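373aa long hypothetical citrate synthase (Sulfolobus tokodaii, PDB 1VGP) probably belongs to the citrate synthase family, a largely helical protein that assembles from two chains. Local coordinates at residues W63-L74 / I115-T126. Numbering follows the deposited sequence.
Sequences WFQEKLREERYL and IKGIKLISKFPT
Lys123 of helix 113-135 grips the chain at Glu71, just where helix 58-70 gives out. Lys123 runs beside Glu71, pointing the same way, then bends at its last torsion (chi4 90°), which brings NZ to Glu71 O at 2.8 Å, tilted from the carbonyl plane. The same ammonium closes a salt bridge to Glu71 OE1 at 2.9 Å, from the anti side and 24° out of the carboxylate plane. Ser122 OG adds a weak hydrogen bond to Glu71 O. At the next carbonyl, Arg72 O, Thr126 OG1 donates at 2.8 Å, while its CG2 packs on Leu74 CG. The helix axes cross at -53°, 8.3 Å apart, an oblique helix pair within the mainly helical citrate synthase fold. Upstream the packing is apolar and tight: Ile118 CG2 sits 3.7 Å from both Leu68 CD2 and Lys67 CB, its side chain roughly perpendicular to that of Leu68, and Leu51 of helix 43-52 also touches Ile118. The looser, partly exposed margin lies at Trp63, whose ring edge meets Ile115 CD1 (CZ2 to CD1, 3.6 Å), and at Lys67, whose CE reaches Ile115 CD1 at 4.1 Å. Side-chain donors thus satisfy the carbonyls of Glu71 and Arg72 as the helix ends, anchoring the outgoing loop to helix 113-135.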
ATOM      1  N   TRP A  63     -22.791  22.279   1.464  1.00 50.04           N
ATOM      2  CA  TRP A  63     -22.690  21.172   0.540  1.00 49.49           C
ATOM      3  C   TRP A  63     -21.714  20.131   1.068  1.00 48.95           C
ATOM      4  O   TRP A  63     -21.936  18.927   0.934  1.00 49.17           O
ATOM      5  CB  TRP A  63     -22.210  21.663  -0.826  1.00 51.60           C
ATOM      6  CG  TRP A  63     -21.809  20.543  -1.735  1.00 55.82           C
ATOM      7  CD1 TRP A  63     -22.636  19.761  -2.488  1.00 56.56           C
ATOM      8  CD2 TRP A  63     -20.489  20.052  -1.957  1.00 56.22           C
ATOM      9  NE1 TRP A  63     -21.913  18.817  -3.166  1.00 58.12           N
ATOM     10  CE2 TRP A  63     -20.579  18.975  -2.861  1.00 56.88           C
ATOM     11  CE3 TRP A  63     -19.220  20.425  -1.487  1.00 56.62           C
ATOM     12  CZ2 TRP A  63     -19.470  18.256  -3.301  1.00 57.16           C
ATOM     13  CZ3 TRP A  63     -18.110  19.713  -1.921  1.00 56.67           C
ATOM     14  CH2 TRP A  63     -18.242  18.646  -2.822  1.00 56.01           C
ATOM     15  N   PHE A  64     -20.627  20.604   1.666  1.00 47.71           N
ATOM     16  CA  PHE A  64     -19.508  19.736   1.991  1.00 45.72           C
ATOM     17  C   PHE A  64     -19.836  18.818   3.153  1.00 46.27           C
ATOM     18  O   PHE A  64     -19.618  17.612   3.085  1.00 45.87           O
ATOM     19  CB  PHE A  64     -18.263  20.558   2.327  1.00 41.96           C
ATOM     20  CG  PHE A  64     -17.080  19.717   2.697  1.00 40.23           C
ATOM     21  CD1 PHE A  64     -16.381  19.014   1.725  1.00 37.95           C
ATOM     22  CD2 PHE A  64     -16.683  19.598   4.026  1.00 39.28           C
ATOM     23  CE1 PHE A  64     -15.305  18.201   2.067  1.00 36.28           C
ATOM     24  CE2 PHE A  64     -15.607  18.784   4.379  1.00 38.32           C
ATOM     25  CZ  PHE A  64     -14.917  18.086   3.398  1.00 37.94           C
ATOM     26  N   GLN A  65     -20.360  19.384   4.230  1.00 48.01           N
ATOM     27  CA  GLN A  65     -20.733  18.563   5.371  1.00 50.75           C
ATOM     28  C   GLN A  65     -22.025  17.815   5.107  1.00 50.76           C
ATOM     29  O   GLN A  65     -22.432  16.979   5.901  1.00 51.53           O
ATOM     30  CB  GLN A  65     -20.859  19.414   6.635  1.00 52.15           C
ATOM     31  CG  GLN A  65     -21.724  20.641   6.499  1.00 53.12           C
ATOM     32  CD  GLN A  65     -21.405  21.693   7.547  1.00 56.16           C
ATOM     33  OE1 GLN A  65     -22.236  22.544   7.855  1.00 57.61           O
ATOM     34  NE2 GLN A  65     -20.195  21.640   8.097  1.00 56.45           N
ATOM     35  N   GLU A  66     -22.673  18.107   3.990  1.00 52.35           N
ATOM     36  CA  GLU A  66     -23.829  17.322   3.581  1.00 54.70           C
ATOM     37  C   GLU A  66     -23.348  15.973   3.049  1.00 54.95           C
ATOM     38  O   GLU A  66     -23.856  14.926   3.441  1.00 54.21           O
ATOM     39  CB  GLU A  66     -24.608  18.090   2.505  1.00 58.61           C
ATOM     40  CG  GLU A  66     -25.332  17.229   1.475  1.00 67.27           C
ATOM     41  CD  GLU A  66     -26.626  17.865   0.975  1.00 71.62           C
ATOM     42  OE1 GLU A  66     -26.664  19.116   0.837  1.00 71.23           O
ATOM     43  OE2 GLU A  66     -27.598  17.118   0.723  1.00 71.51           O
ATOM     44  N   LYS A  67     -22.352  16.010   2.168  1.00 55.21           N
ATOM     45  CA  LYS A  67     -21.758  14.791   1.643  1.00 56.03           C
ATOM     46  C   LYS A  67     -21.200  13.948   2.789  1.00 56.14           C
ATOM     47  O   LYS A  67     -21.215  12.711   2.739  1.00 56.30           O
ATOM     48  CB  LYS A  67     -20.628  15.134   0.654  1.00 54.77           C
ATOM     49  CG  LYS A  67     -21.096  15.601  -0.725  1.00 55.01           C
ATOM     50  CD  LYS A  67     -21.928  14.533  -1.436  1.00 55.97           C
ATOM     51  CE  LYS A  67     -21.711  14.563  -2.942  1.00 56.40           C
ATOM     52  NZ  LYS A  67     -21.949  15.914  -3.506  1.00 58.64           N
ATOM     53  N   LEU A  68     -20.717  14.631   3.821  1.00 55.37           N
ATOM     54  CA  LEU A  68     -19.946  13.994   4.874  1.00 56.10           C
ATOM     55  C   LEU A  68     -20.817  13.169   5.816  1.00 58.24           C
ATOM     56  O   LEU A  68     -20.365  12.144   6.337  1.00 59.77           O
ATOM     57  CB  LEU A  68     -19.187  15.050   5.677  1.00 54.58           C
ATOM     58  CG  LEU A  68     -17.704  15.282   5.383  1.00 52.46           C
ATOM     59  CD1 LEU A  68     -17.153  16.295   6.380  1.00 50.92           C
ATOM     60  CD2 LEU A  68     -16.941  13.982   5.486  1.00 50.15           C
ATOM     61  N   ARG A  69     -22.054  13.612   6.044  1.00 59.29           N
ATOM     62  CA  ARG A  69     -23.000  12.845   6.856  1.00 59.98           C
ATOM     63  C   ARG A  69     -23.743  11.830   5.997  1.00 60.28           C
ATOM     64  O   ARG A  69     -24.157  10.773   6.481  1.00 59.34           O
ATOM     65  CB  ARG A  69     -24.026  13.766   7.534  1.00 61.29           C
ATOM     66  CG  ARG A  69     -23.632  15.223   7.638  1.00 64.66           C
ATOM     67  CD  ARG A  69     -22.628  15.459   8.752  1.00 66.97           C
ATOM     68  NE  ARG A  69     -22.375  16.879   9.006  1.00 68.78           N
ATOM     69  CZ  ARG A  69     -23.262  17.721   9.532  1.00 68.57           C
ATOM     70  NH1 ARG A  69     -24.521  17.337   9.719  1.00 67.67           N
ATOM     71  NH2 ARG A  69     -22.883  18.944   9.898  1.00 65.50           N
ATOM     72  N   GLU A  70     -23.908  12.170   4.722  1.00 60.96           N
ATOM     73  CA  GLU A  70     -24.651  11.352   3.770  1.00 62.05           C
ATOM     74  C   GLU A  70     -24.050   9.958   3.611  1.00 61.71           C
ATOM     75  O   GLU A  70     -24.769   9.000   3.353  1.00 62.93           O
ATOM     76  CB  GLU A  70     -24.677  12.051   2.406  1.00 66.46           C
ATOM     77  CG  GLU A  70     -26.030  12.048   1.701  1.00 72.00           C
ATOM     78  CD  GLU A  70     -26.601  13.454   1.511  1.00 74.93           C
ATOM     79  OE1 GLU A  70     -27.238  13.975   2.455  1.00 76.31           O
ATOM     80  OE2 GLU A  70     -26.409  14.031   0.418  1.00 74.69           O
ATOM     81  N   GLU A  71     -22.735   9.842   3.764  1.00 60.60           N
ATOM     82  CA  GLU A  71     -22.040   8.613   3.386  1.00 58.98           C
ATOM     83  C   GLU A  71     -21.292   7.944   4.535  1.00 55.44           C
ATOM     84  O   GLU A  71     -20.276   7.295   4.312  1.00 55.63           O
ATOM     85  CB  GLU A  71     -21.050   8.901   2.256  1.00 62.97           C
ATOM     86  CG  GLU A  71     -21.687   9.089   0.891  1.00 64.78           C
ATOM     87  CD  GLU A  71     -22.192   7.786   0.298  1.00 67.38           C
ATOM     88  OE1 GLU A  71     -21.441   6.790   0.322  1.00 69.73           O
ATOM     89  OE2 GLU A  71     -23.343   7.761  -0.192  1.00 68.18           O
ATOM     90  N   ARG A  72     -21.791   8.098   5.755  1.00 52.63           N
ATOM     91  CA  ARG A  72     -21.108   7.554   6.925  1.00 50.26           C
ATOM     92  C   ARG A  72     -21.393   6.072   7.078  1.00 49.05           C
ATOM     93  O   ARG A  72     -20.680   5.363   7.791  1.00 48.62           O
ATOM     94  CB  ARG A  72     -21.550   8.275   8.203  1.00 49.92           C
ATOM     95  CG  ARG A  72     -21.246   9.751   8.217  1.00 48.74           C
ATOM     96  CD  ARG A  72     -21.693  10.379   9.512  1.00 50.75           C
ATOM     97  NE  ARG A  72     -21.078  11.687   9.689  1.00 52.60           N
ATOM     98  CZ  ARG A  72     -21.555  12.633  10.485  1.00 52.46           C
ATOM     99  NH1 ARG A  72     -22.657  12.416  11.187  1.00 51.60           N
ATOM    100  NH2 ARG A  72     -20.926  13.798  10.575  1.00 53.51           N
ATOM    101  N   TYR A  73     -22.444   5.609   6.413  1.00 47.32           N
ATOM    102  CA  TYR A  73     -22.923   4.255   6.609  1.00 46.58           C
ATOM    103  C   TYR A  73     -22.034   3.263   5.865  1.00 45.18           C
ATOM    104  O   TYR A  73     -21.662   3.492   4.712  1.00 45.00           O
ATOM    105  CB  TYR A  73     -24.371   4.154   6.123  1.00 49.66           C
ATOM    106  CG  TYR A  73     -25.252   5.272   6.646  1.00 55.64           C
ATOM    107  CD1 TYR A  73     -25.770   5.234   7.946  1.00 58.63           C
ATOM    108  CD2 TYR A  73     -25.545   6.388   5.854  1.00 57.46           C
ATOM    109  CE1 TYR A  73     -26.558   6.280   8.449  1.00 58.13           C
ATOM    110  CE2 TYR A  73     -26.334   7.442   6.347  1.00 58.91           C
ATOM    111  CZ  TYR A  73     -26.835   7.379   7.645  1.00 59.04           C
ATOM    112  OH  TYR A  73     -27.611   8.409   8.135  1.00 58.75           O
ATOM    113  N   LEU A  74     -21.687   2.168   6.536  1.00 42.87           N
ATOM    114  CA  LEU A  74     -20.947   1.070   5.922  1.00 40.44           C
ATOM    115  C   LEU A  74     -21.899   0.060   5.280  1.00 41.33           C
ATOM    116  O   LEU A  74     -22.977  -0.216   5.818  1.00 38.60           O
ATOM    117  CB  LEU A  74     -20.115   0.357   6.984  1.00 37.48           C
ATOM    118  CG  LEU A  74     -19.343   1.232   7.968  1.00 37.44           C
ATOM    119  CD1 LEU A  74     -18.858   0.378   9.144  1.00 37.11           C
ATOM    120  CD2 LEU A  74     -18.171   1.886   7.260  1.00 33.40           C
ATOM    121  N   ILE A 115     -14.993  13.537  -4.399  1.00 43.46           N
ATOM    122  CA  ILE A 115     -16.245  12.980  -3.894  1.00 42.79           C
ATOM    123  C   ILE A 115     -16.037  11.593  -3.304  1.00 41.39           C
ATOM    124  O   ILE A 115     -16.478  11.313  -2.191  1.00 42.86           O
ATOM    125  CB  ILE A 115     -17.302  12.874  -5.004  1.00 41.87           C
ATOM    126  CG1 ILE A 115     -17.556  14.250  -5.617  1.00 41.66           C
ATOM    127  CG2 ILE A 115     -18.586  12.294  -4.444  1.00 42.40           C
ATOM    128  CD1 ILE A 115     -18.047  15.272  -4.635  1.00 39.64           C
ATOM    129  N   LYS A 116     -15.379  10.727  -4.068  1.00 40.65           N
ATOM    130  CA  LYS A 116     -14.914   9.439  -3.574  1.00 38.89           C
ATOM    131  C   LYS A 116     -14.136   9.645  -2.265  1.00 38.75           C
ATOM    132  O   LYS A 116     -14.305   8.901  -1.300  1.00 39.23           O
ATOM    133  CB  LYS A 116     -14.017   8.798  -4.639  1.00 41.08           C
ATOM    134  CG  LYS A 116     -13.691   7.327  -4.442  1.00 42.84           C
ATOM    135  CD  LYS A 116     -14.905   6.425  -4.655  1.00 49.21           C
ATOM    136  CE  LYS A 116     -15.370   6.397  -6.108  1.00 52.17           C
ATOM    137  NZ  LYS A 116     -14.225   6.443  -7.050  1.00 53.52           N
ATOM    138  N   GLY A 117     -13.300  10.678  -2.228  1.00 38.56           N
ATOM    139  CA  GLY A 117     -12.576  10.996  -1.006  1.00 36.48           C
ATOM    140  C   GLY A 117     -13.447  11.337   0.197  1.00 35.31           C
ATOM    141  O   GLY A 117     -13.214  10.807   1.283  1.00 34.12           O
ATOM    142  N   ILE A 118     -14.431  12.220   0.015  1.00 33.85           N
ATOM    143  CA  ILE A 118     -15.341  12.582   1.097  1.00 35.84           C
ATOM    144  C   ILE A 118     -15.912  11.336   1.756  1.00 38.40           C
ATOM    145  O   ILE A 118     -15.827  11.161   2.975  1.00 35.90           O
ATOM    146  CB  ILE A 118     -16.549  13.390   0.604  1.00 37.65           C
ATOM    147  CG1 ILE A 118     -16.102  14.537  -0.307  1.00 39.44           C
ATOM    148  CG2 ILE A 118     -17.338  13.893   1.795  1.00 34.85           C
ATOM    149  CD1 ILE A 118     -15.191  15.520   0.342  1.00 41.11           C
ATOM    150  N   LYS A 119     -16.503  10.468   0.939  1.00 40.69           N
ATOM    151  CA  LYS A 119     -17.220   9.306   1.452  1.00 42.72           C
ATOM    152  C   LYS A 119     -16.287   8.377   2.236  1.00 40.10           C
ATOM    153  O   LYS A 119     -16.632   7.908   3.323  1.00 39.91           O
ATOM    154  CB  LYS A 119     -17.901   8.556   0.295  1.00 48.00           C
ATOM    155  CG  LYS A 119     -16.948   7.969  -0.750  1.00 52.16           C
ATOM    156  CD  LYS A 119     -17.220   6.478  -1.016  1.00 54.42           C
ATOM    157  CE  LYS A 119     -16.824   5.596   0.184  1.00 54.94           C
ATOM    158  NZ  LYS A 119     -17.173   4.144   0.003  1.00 54.33           N
ATOM    159  N   LEU A 120     -15.104   8.122   1.694  1.00 37.68           N
ATOM    160  CA  LEU A 120     -14.097   7.353   2.413  1.00 36.18           C
ATOM    161  C   LEU A 120     -13.813   7.962   3.782  1.00 36.04           C
ATOM    162  O   LEU A 120     -13.833   7.262   4.799  1.00 34.65           O
ATOM    163  CB  LEU A 120     -12.795   7.301   1.609  1.00 32.57           C
ATOM    164  CG  LEU A 120     -12.231   5.915   1.313  1.00 32.44           C
ATOM    165  CD1 LEU A 120     -10.797   6.066   0.824  1.00 31.53           C
ATOM    166  CD2 LEU A 120     -12.297   5.026   2.552  1.00 29.81           C
ATOM    167  N   ILE A 121     -13.545   9.268   3.788  1.00 34.79           N
ATOM    168  CA  ILE A 121     -13.158   9.994   4.995  1.00 34.95           C
ATOM    169  C   ILE A 121     -14.244   9.855   6.066  1.00 36.14           C
ATOM    170  O   ILE A 121     -13.960   9.677   7.251  1.00 37.42           O
ATOM    171  CB  ILE A 121     -12.940  11.499   4.668  1.00 32.67           C
ATOM    172  CG1 ILE A 121     -11.710  11.654   3.777  1.00 33.13           C
ATOM    173  CG2 ILE A 121     -12.779  12.306   5.942  1.00 31.40           C
ATOM    174  CD1 ILE A 121     -11.550  13.017   3.178  1.00 32.59           C
ATOM    175  N   SER A 122     -15.489   9.928   5.623  1.00 36.67           N
ATOM    176  CA  SER A 122     -16.625   9.906   6.518  1.00 37.01           C
ATOM    177  C   SER A 122     -16.871   8.536   7.155  1.00 36.48           C
ATOM    178  O   SER A 122     -17.489   8.443   8.221  1.00 37.95           O
ATOM    179  CB  SER A 122     -17.873  10.350   5.773  1.00 38.67           C
ATOM    180  OG  SER A 122     -18.810   9.296   5.736  1.00 43.12           O
ATOM    181  N   LYS A 123     -16.390   7.477   6.512  1.00 34.09           N
ATOM    182  CA  LYS A 123     -16.623   6.126   7.011  1.00 31.53           C
ATOM    183  C   LYS A 123     -15.564   5.632   7.989  1.00 32.30           C
ATOM    184  O   LYS A 123     -15.806   4.675   8.726  1.00 33.47           O
ATOM    185  CB  LYS A 123     -16.717   5.138   5.847  1.00 30.36           C
ATOM    186  CG  LYS A 123     -18.031   5.207   5.077  1.00 26.20           C
ATOM    187  CD  LYS A 123     -17.889   4.573   3.714  1.00 27.51           C
ATOM    188  CE  LYS A 123     -19.225   4.506   3.008  1.00 28.71           C
ATOM    189  NZ  LYS A 123     -19.463   5.721   2.199  1.00 30.34           N
ATOM    190  N   PHE A 124     -14.391   6.264   7.997  1.00 32.84           N
ATOM    191  CA  PHE A 124     -13.313   5.820   8.880  1.00 30.75           C
ATOM    192  C   PHE A 124     -13.804   5.760  10.317  1.00 29.82           C
ATOM    193  O   PHE A 124     -13.677   4.738  10.984  1.00 28.15           O
ATOM    194  CB  PHE A 124     -12.102   6.755   8.784  1.00 30.40           C
ATOM    195  CG  PHE A 124     -11.047   6.290   7.815  1.00 29.89           C
ATOM    196  CD1 PHE A 124      -9.813   5.846   8.273  1.00 27.54           C
ATOM    197  CD2 PHE A 124     -11.291   6.294   6.444  1.00 30.82           C
ATOM    198  CE1 PHE A 124      -8.834   5.417   7.377  1.00 28.99           C
ATOM    199  CE2 PHE A 124     -10.317   5.865   5.541  1.00 28.40           C
ATOM    200  CZ  PHE A 124      -9.087   5.424   6.007  1.00 28.47           C
ATOM    201  N   PRO A 125     -14.393   6.858  10.811  1.00 30.70           N
ATOM    202  CA  PRO A 125     -14.865   6.827  12.200  1.00 31.86           C
ATOM    203  C   PRO A 125     -15.900   5.725  12.471  1.00 31.40           C
ATOM    204  O   PRO A 125     -15.890   5.107  13.540  1.00 31.30           O
ATOM    205  CB  PRO A 125     -15.410   8.244  12.427  1.00 30.79           C
ATOM    206  CG  PRO A 125     -15.639   8.799  11.051  1.00 32.05           C
ATOM    207  CD  PRO A 125     -14.589   8.182  10.189  1.00 30.01           C
ATOM    208  N   THR A 126     -16.766   5.466  11.488  1.00 31.22           N
ATOM    209  CA  THR A 126     -17.764   4.401  11.581  1.00 30.43           C
ATOM    210  C   THR A 126     -17.112   3.029  11.683  1.00 30.66           C
ATOM    211  O   THR A 126     -17.542   2.192  12.477  1.00 31.46           O
ATOM    212  CB  THR A 126     -18.709   4.391  10.355  1.00 30.91           C
ATOM    213  OG1 THR A 126     -19.042   5.729   9.976  1.00 31.67           O
ATOM    214  CG2 THR A 126     -19.982   3.659  10.676  1.00 29.71           C
TER